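Local coordinates for protein alpha-L-rhamnosidase (Aspergillus terreus, PDB 6GSZ) that probably hydrolyses terminal non-reducing alpha-L-rhamnose residues of alpha-L-rhamnosides, at residues A493-K496 with D497-S500; S508-Y511 with V512-N515; A594-K598 with Y599-D603. One frame throughout, in Å; residues are numbered along the deposited sequence.

Interaction 1 (A493-K496 with D497-S500); sequences AWLK and DARS
Four backbone bonds join A493-K496 to D497-S500, each amide N-H meeting the carbonyl four residues earlier, as an alpha-helix requires. D497 N lies 3.3 Å from A493 O, the longest of the series. A498 N reaches W494 O at 2.9 Å. R499 N stands 3.0 Å from L495 O, and S500 N, with an N-H...O angle of 168°, is also 3.0 Å from K496 O. All four carbonyls and all four amides of this turn are thus used within the helix, and most of the polar side chains find their partners outside it. Between side chains the contact is slight: L495 CD2 comes within 4.5 Å of A498 CB, one turn on, and both face helix 530-542, where a leucine fills space and an alanine lets the helices come close.

The polar ends spread around the helix. D497 has CG beside its own backbone N and anti to the carbonyl carbon (chi1 -71°), which leads the carboxylate back alongside the turn, with CB 3.5 Å from W494 O. There OD1 forms a salt bridge with R181 and OD2 accepts from S177 N, while W494 gives its indole NE1 to I513 O. K496, extended beyond CG, carries NZ to D305. R499 bends at chi2 (55°) and brings NH1 both to D557 and, within the same helix, to Q502 three residues on.

Aspartate suits its buried site because each carboxylate oxygen has a donor, and R181 would probably keep it ionised. With the backbone self-sufficient, the chemistry implies that this turn of the catalytic domain spends its charged side chains mainly on neighbouring parts of the chain, at R181, D305 and D557.

Interaction 2 (S508-Y511 with V512-N515); sequences SLPY and VIPN
P510 and N515 meet edge to face: the pyrrolidine ring stands steeply to the N515 amide and presents its CB–CG edge to one face of it. P510 CB sits above the amide carbon, 3.5 Å from N515 CG, and P510 CG is 3.5 Å from N515 ND2. Proline suits this place because its rigid ring holds two apolar methylenes, CB and CG, fixed over the amide face. The second cluster is wholly apolar. I513 CD1 touches L509 CD1 at 3.9 Å, the two chains crossing at about a right angle, and reaches P510 CD at 4.0 Å. Both I513 torsions, chi1 -56° and chi2 -68°, fold the ethyl end back toward the earlier residues of the turn.

Further out, the amide is fixed in rotation: OD1 of N515 accepts from H517 N, and ND2 donates to G518 O. Y511 is held at three points, N by E521, O by T471 and OH by T522, and its ring meets W578 edge-to-face. Since W578 lines the pocket that holds glucose in this crystal, as does W470, on which V512 packs, this irregular turn backs the sugar site of the catalytic domain. The cis peptide before P514 turns the chain sharply just ahead of N515. With no hydrogen bond between 508-511 and 512-515, the chemistry implies a turn shaped by rings and apolar packing and secured by polar bonds to its surroundings.

Interaction 3 (A594-K598 with Y599-D603); sequences ATTNK and YLVSD. With NAG (2-acetamido-2-deoxy-beta-D-glucopyranose), chain E.
The side chain of N597 caps helix 598-619, its OD1 accepting from two amides at once. Y599 N approaches N597 OD1 at 2.8 Å from above the carbonyl plane, on a rather bent bond (136°), whereas L600 N, 3.1 Å from the same OD1, lies in the plane on a lone pair. CG of N597 stands anti to the backbone N (chi1 -179°), which swings the amide over the first turn. Asparagine fits because it is short enough to fold back on N-H groups that have no carbonyl of the helix before them. Y599 leans its CB on N597 OD1 at 3.3 Å, and its hydroxyl is hydrogen-bonded to T575 O.

This is the classical N-cap, and T596 adds a feature resembling a hydrophobic staple: its CG2 lies 3.6 Å from V601 CG2, crossing at about a right angle, so residues before and after the cap clasp each other.

K598 opens the helix; its extended side chain leaves the turn and NZ donates to Q577 O. Its carbonyl is gripped twice, from opposite faces of its plane: S602 OG donates to K598 O at 2.7 Å and S602 N at 2.9 Å. Serine is apt here, since its hydroxyl can turn back one helical turn. On the outer side lies the glycan, whose NAG O7 is 3.5 Å from N597 CA, while the acetyl methyl C8 stands 3.4 Å from T595 O.

Overall arrangement
Along the chain the three contacts follow in series; none nests within or crosses another, and each joins adjoining residues. Interaction 1 closes one turn in the middle of helix 488-503. Interaction 2 shapes a turn in the loop between that helix and helix 530-542, doubling back so that L509 and I513 pack on the helix about A498 and D497; the two centres are about 10 Å apart. Interaction 3 starts helix 598-619 after the loop leaving helix 545-562. Its centre is about 22 Å from that of interaction 2 and 28 Å from that of interaction 1, and it touches neither. All belong to the helical six-hairpin glycosidase domain.

Interaction 1 (A493-K496 with D497-S500)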
loop_
_atom_site.group_PDB
_atom_site.type_symbol
_atom_site.label_atom_id
_atom_site.label_comp_id
_atom_site.label_asym_id
_atom_site.label_seq_id
_atom_site.Cartn_x
_atom_site.Cartn_y
_atom_site.Cartn_z
ATOM N N ALA A 493 3.338 -1.492 9.578
ATOM C CA ALA A 493 2.197 -1.077 10.397
ATOM C C ALA A 493 1.031 -2.068 10.245
ATOM O O ALA A 493 0.418 -2.515 11.254
ATOM C CB ALA A 493 1.818 0.347 10.038
ATOM N N TRP A 494 0.717 -2.403 8.997
ATOM C CA TRP A 494 -0.392 -3.315 8.732
ATOM C C TRP A 494 -0.192 -4.653 9.443
ATOM O O TRP A 494 -1.112 -5.254 10.016
ATOM C CB TRP A 494 -0.631 -3.448 7.237
ATOM C CG TRP A 494 -1.823 -4.262 6.886
ATOM C CD1 TRP A 494 -3.130 -3.884 7.006
ATOM C CD2 TRP A 494 -1.858 -5.597 6.379
ATOM N NE1 TRP A 494 -3.954 -4.899 6.583
ATOM C CE2 TRP A 494 -3.207 -5.983 6.221
ATOM C CE3 TRP A 494 -0.864 -6.539 6.070
ATOM C CZ2 TRP A 494 -3.603 -7.237 5.753
ATOM C CZ3 TRP A 494 -1.249 -7.781 5.627
ATOM C CH2 TRP A 494 -2.594 -8.136 5.482
ATOM N N LEU A 495 1.050 -5.181 9.351
ATOM C CA LEU A 495 1.347 -6.465 9.930
ATOM C C LEU A 495 1.344 -6.464 11.466
ATOM O O LEU A 495 1.048 -7.515 12.064
ATOM C CB LEU A 495 2.658 -7.021 9.368
ATOM C CG LEU A 495 2.559 -7.524 7.915
ATOM C CD1 LEU A 495 3.937 -7.663 7.306
ATOM C CD2 LEU A 495 1.804 -8.845 7.863
ATOM N N LYS A 496 1.617 -5.297 12.091
ATOM C CA LYS A 496 1.409 -5.195 13.538
ATOM C C LYS A 496 -0.070 -5.440 13.904
ATOM O O LYS A 496 -0.393 -6.155 14.848
ATOM C CB LYS A 496 1.840 -3.802 14.037
ATOM C CG LYS A 496 3.346 -3.621 14.025
ATOM C CD LYS A 496 3.746 -2.220 14.457
ATOM C CE LYS A 496 5.243 -2.092 14.547
ATOM N NZ LYS A 496 5.633 -0.694 14.848
ATOM N N ASP A 497 -0.943 -4.834 13.108
ATOM C CA ASP A 497 -2.397 -4.989 13.335
ATOM C C ASP A 497 -2.813 -6.425 13.051
ATOM O O ASP A 497 -3.616 -7.021 13.793
ATOM C CB ASP A 497 -3.200 -3.967 12.540
ATOM C CG ASP A 497 -3.044 -2.549 13.080
ATOM O OD1 ASP A 497 -2.454 -2.383 14.191
ATOM O OD2 ASP A 497 -3.539 -1.620 12.369
ATOM N N ALA A 498 -2.222 -7.030 11.994
ATOM C CA ALA A 498 -2.578 -8.405 11.671
ATOM C C ALA A 498 -2.287 -9.290 12.904
ATOM O O ALA A 498 -3.073 -10.170 13.265
ATOM C CB ALA A 498 -1.819 -8.879 10.450
ATOM N N ARG A 499 -1.102 -9.095 13.521
ATOM C CA ARG A 499 -0.678 -9.860 14.670
ATOM C C ARG A 499 -1.657 -9.636 15.845
ATOM O O ARG A 499 -2.069 -10.595 16.494
ATOM C CB ARG A 499 0.769 -9.506 15.032
ATOM C CG ARG A 499 1.293 -10.181 16.283
ATOM C CD ARG A 499 1.163 -11.693 16.209
ATOM N NE ARG A 499 1.952 -12.325 17.241
ATOM C CZ ARG A 499 1.828 -13.606 17.633
ATOM N NH1 ARG A 499 0.911 -14.375 17.044
ATOM N NH2 ARG A 499 2.651 -14.068 18.572
ATOM N N SER A 500 -1.964 -8.371 16.162
ATOM C CA SER A 500 -2.885 -8.080 17.256
ATOM C C SER A 500 -4.251 -8.760 17.044
ATOM O O SER A 500 -4.807 -9.370 18.013
ATOM C CB SER A 500 -3.085 -6.576 17.393
ATOM O OG SER A 500 -1.890 -5.907 17.788
#

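Interaction 2 (S508-Y511 with V512-N515)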
loop_
_atom_site.group_PDB
_atom_site.type_symbol
_atom_site.label_atom_id
_atom_site.label_comp_id
_atom_site.label_asym_id
_atom_site.label_seq_id
_atom_site.Cartn_x
_atom_site.Cartn_y
_atom_site.Cartn_z
ATOM N N SER A 508 -5.691 -17.792 14.509
ATOM C CA SER A 508 -6.110 -17.674 13.139
ATOM C C SER A 508 -6.128 -16.192 12.741
ATOM O O SER A 508 -6.330 -15.307 13.539
ATOM C CB SER A 508 -7.496 -18.305 12.983
ATOM O OG SER A 508 -7.850 -18.335 11.624
ATOM N N LEU A 509 -5.944 -15.909 11.465
ATOM C CA LEU A 509 -5.978 -14.554 10.947
ATOM C C LEU A 509 -7.384 -14.242 10.441
ATOM O O LEU A 509 -7.938 -14.967 9.624
ATOM C CB LEU A 509 -4.948 -14.417 9.826
ATOM C CG LEU A 509 -4.698 -13.010 9.329
ATOM C CD1 LEU A 509 -4.034 -12.153 10.409
ATOM C CD2 LEU A 509 -3.865 -13.059 8.053
ATOM N N PRO A 510 -8.021 -13.154 10.919
ATOM C CA PRO A 510 -9.277 -12.710 10.315
ATOM C C PRO A 510 -9.097 -12.464 8.820
ATOM O O PRO A 510 -8.003 -12.195 8.357
ATOM C CB PRO A 510 -9.629 -11.438 11.059
ATOM C CG PRO A 510 -8.937 -11.598 12.373
ATOM C CD PRO A 510 -7.628 -12.300 12.050
ATOM N N TYR A 511 -10.174 -12.563 8.067
ATOM C CA TYR A 511 -10.113 -12.380 6.622
ATOM C C TYR A 511 -9.628 -10.998 6.208
ATOM O O TYR A 511 -8.947 -10.848 5.204
ATOM C CB TYR A 511 -11.445 -12.721 5.951
ATOM C CG TYR A 511 -11.906 -14.139 6.191
ATOM C CD1 TYR A 511 -11.032 -15.177 6.503
ATOM C CD2 TYR A 511 -13.243 -14.449 5.993
ATOM C CE1 TYR A 511 -11.522 -16.446 6.764
ATOM C CE2 TYR A 511 -13.731 -15.717 6.218
ATOM C CZ TYR A 511 -12.871 -16.724 6.601
ATOM O OH TYR A 511 -13.351 -17.981 6.848
ATOM N N VAL A 512 -10.079 -9.975 6.943
ATOM C CA VAL A 512 -9.658 -8.608 6.677
ATOM C C VAL A 512 -9.030 -7.988 7.917
ATOM O O VAL A 512 -9.386 -8.338 9.037
ATOM C CB VAL A 512 -10.795 -7.704 6.167
ATOM C CG1 VAL A 512 -11.497 -8.356 4.988
ATOM C CG2 VAL A 512 -11.830 -7.326 7.228
ATOM N N ILE A 513 -8.059 -7.104 7.665
ATOM C CA ILE A 513 -7.315 -6.410 8.703
ATOM C C ILE A 513 -7.250 -4.944 8.329
ATOM O O ILE A 513 -6.741 -4.574 7.251
ATOM C CB ILE A 513 -5.879 -6.923 8.806
ATOM C CG1 ILE A 513 -5.800 -8.436 9.040
ATOM C CG2 ILE A 513 -5.082 -6.151 9.836
ATOM C CD1 ILE A 513 -6.306 -8.949 10.393
ATOM N N PRO A 514 -7.723 -4.012 9.191
ATOM C CA PRO A 514 -8.373 -4.273 10.492
ATOM C C PRO A 514 -9.652 -5.117 10.391
ATOM O O PRO A 514 -10.353 -5.093 9.351
ATOM C CB PRO A 514 -8.751 -2.861 10.957
ATOM C CG PRO A 514 -7.678 -1.960 10.315
ATOM C CD PRO A 514 -7.513 -2.579 8.936
ATOM N N ASN A 515 -9.875 -5.904 11.434
ATOM C CA ASN A 515 -10.951 -6.871 11.426
ATOM C C ASN A 515 -12.267 -6.215 11.907
ATOM O O ASN A 515 -12.407 -5.970 13.098
ATOM C CB ASN A 515 -10.591 -8.064 12.295
ATOM C CG ASN A 515 -11.727 -9.048 12.439
ATOM O OD1 ASN A 515 -12.537 -9.152 11.512
ATOM N ND2 ASN A 515 -11.700 -9.815 13.544
#

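Interaction 3 (A594-K598 with Y599-D603)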
loop_
_atom_site.group_PDB
_atom_site.type_symbol
_atom_site.label_atom_id
_atom_site.label_comp_id
_atom_site.label_asym_id
_atom_site.label_seq_id
_atom_site.Cartn_x
_atom_site.Cartn_y
_atom_site.Cartn_z
ATOM N N ALA A 594 -14.622 -23.242 -8.105
ATOM C CA ALA A 594 -13.483 -23.330 -9.014
ATOM C C ALA A 594 -13.393 -24.720 -9.626
ATOM O O ALA A 594 -13.964 -25.713 -9.135
ATOM C CB ALA A 594 -12.202 -22.993 -8.300
ATOM N N THR A 595 -12.548 -24.783 -10.660
ATOM C CA THR A 595 -12.258 -26.051 -11.349
ATOM C C THR A 595 -11.183 -26.878 -10.628
ATOM O O THR A 595 -10.908 -28.023 -11.028
ATOM C CB THR A 595 -11.860 -25.833 -12.817
ATOM O OG1 THR A 595 -10.653 -25.071 -12.847
ATOM C CG2 THR A 595 -12.944 -25.150 -13.631
ATOM N N THR A 596 -10.539 -26.301 -9.627
ATOM C CA THR A 596 -9.531 -26.986 -8.825
ATOM C C THR A 596 -10.066 -27.195 -7.408
ATOM O O THR A 596 -10.597 -26.257 -6.811
ATOM C CB THR A 596 -8.226 -26.171 -8.749
ATOM O OG1 THR A 596 -7.853 -25.773 -10.073
ATOM C CG2 THR A 596 -7.091 -26.962 -8.133
ATOM N N ASN A 597 -9.932 -28.401 -6.878
ATOM C CA ASN A 597 -10.398 -28.760 -5.540
ATOM C C ASN A 597 -9.817 -27.791 -4.493
ATOM O O ASN A 597 -8.607 -27.503 -4.468
ATOM C CB ASN A 597 -10.065 -30.212 -5.222
ATOM C CG ASN A 597 -10.531 -30.650 -3.863
ATOM O OD1 ASN A 597 -9.899 -30.343 -2.848
ATOM N ND2 ASN A 597 -11.673 -31.318 -3.847
ATOM N N LYS A 598 -10.694 -27.302 -3.602
ATOM C CA LYS A 598 -10.320 -26.294 -2.615
ATOM C C LYS A 598 -9.265 -26.809 -1.637
ATOM O O LYS A 598 -8.472 -26.006 -1.126
ATOM C CB LYS A 598 -11.557 -25.802 -1.835
ATOM C CG LYS A 598 -12.529 -25.007 -2.661
ATOM C CD LYS A 598 -13.767 -24.626 -1.880
ATOM C CE LYS A 598 -14.597 -23.630 -2.644
ATOM N NZ LYS A 598 -15.456 -22.837 -1.752
ATOM N N TYR A 599 -9.280 -28.114 -1.351
ATOM C CA TYR A 599 -8.345 -28.725 -0.393
ATOM C C TYR A 599 -7.008 -29.054 -1.066
ATOM O O TYR A 599 -5.975 -28.990 -0.375
ATOM C CB TYR A 599 -9.007 -29.915 0.334
ATOM C CG TYR A 599 -10.265 -29.465 1.024
ATOM C CD1 TYR A 599 -10.229 -28.588 2.097
ATOM C CD2 TYR A 599 -11.495 -29.819 0.522
ATOM C CE1 TYR A 599 -11.388 -28.086 2.670
ATOM C CE2 TYR A 599 -12.662 -29.345 1.098
ATOM C CZ TYR A 599 -12.605 -28.461 2.155
ATOM O OH TYR A 599 -13.763 -27.960 2.676
ATOM N N LEU A 600 -7.014 -29.376 -2.363
ATOM C CA LEU A 600 -5.734 -29.520 -3.089
ATOM C C LEU A 600 -5.011 -28.168 -3.021
ATOM O O LEU A 600 -3.827 -28.073 -2.650
ATOM C CB LEU A 600 -6.028 -29.919 -4.527
ATOM C CG LEU A 600 -4.839 -30.212 -5.455
ATOM C CD1 LEU A 600 -5.378 -30.978 -6.668
ATOM C CD2 LEU A 600 -4.163 -28.925 -5.921
ATOM N N VAL A 601 -5.770 -27.092 -3.305
ATOM C CA VAL A 601 -5.215 -25.736 -3.253
ATOM C C VAL A 601 -4.715 -25.415 -1.840
ATOM O O VAL A 601 -3.592 -24.918 -1.642
ATOM C CB VAL A 601 -6.224 -24.676 -3.742
ATOM C CG1 VAL A 601 -5.760 -23.254 -3.494
ATOM C CG2 VAL A 601 -6.519 -24.841 -5.222
ATOM N N SER A 602 -5.573 -25.671 -0.849
ATOM C CA SER A 602 -5.251 -25.341 0.531
ATOM C C SER A 602 -4.011 -26.088 1.039
ATOM O O SER A 602 -3.165 -25.534 1.743
ATOM C CB SER A 602 -6.469 -25.592 1.408
ATOM O OG SER A 602 -7.548 -24.706 1.105
ATOM N N ASP A 603 -3.965 -27.386 0.738
ATOM C CA ASP A 603 -2.840 -28.195 1.180
ATOM C C ASP A 603 -1.546 -27.750 0.512
ATOM O O ASP A 603 -0.478 -27.746 1.193
ATOM C CB ASP A 603 -3.098 -29.665 0.868
ATOM C CG ASP A 603 -4.135 -30.328 1.764
ATOM O OD1 ASP A 603 -4.497 -29.730 2.825
ATOM O OD2 ASP A 603 -4.581 -31.461 1.407
HETATM C C1 NAG E . -10.867 -32.524 -8.717
HETATM C C2 NAG E . -12.251 -32.740 -9.261
HETATM C C3 NAG E . -13.153 -33.417 -8.224
HETATM C C4 NAG E . -12.525 -34.641 -7.563
HETATM C C5 NAG E . -11.138 -34.241 -7.017
HETATM C C6 NAG E . -10.389 -35.359 -6.286
HETATM C C7 NAG E . -12.976 -30.403 -8.733
HETATM C C8 NAG E . -13.572 -29.168 -9.292
HETATM N N2 NAG E . -12.776 -31.429 -9.628
HETATM O O3 NAG E . -14.351 -33.736 -8.874
HETATM O O4 NAG E . -13.281 -34.922 -6.386
HETATM O O5 NAG E . -10.368 -33.721 -8.094
HETATM O O6 NAG E . -10.232 -36.466 -7.177
HETATM O O7 NAG E . -12.720 -30.398 -7.515
#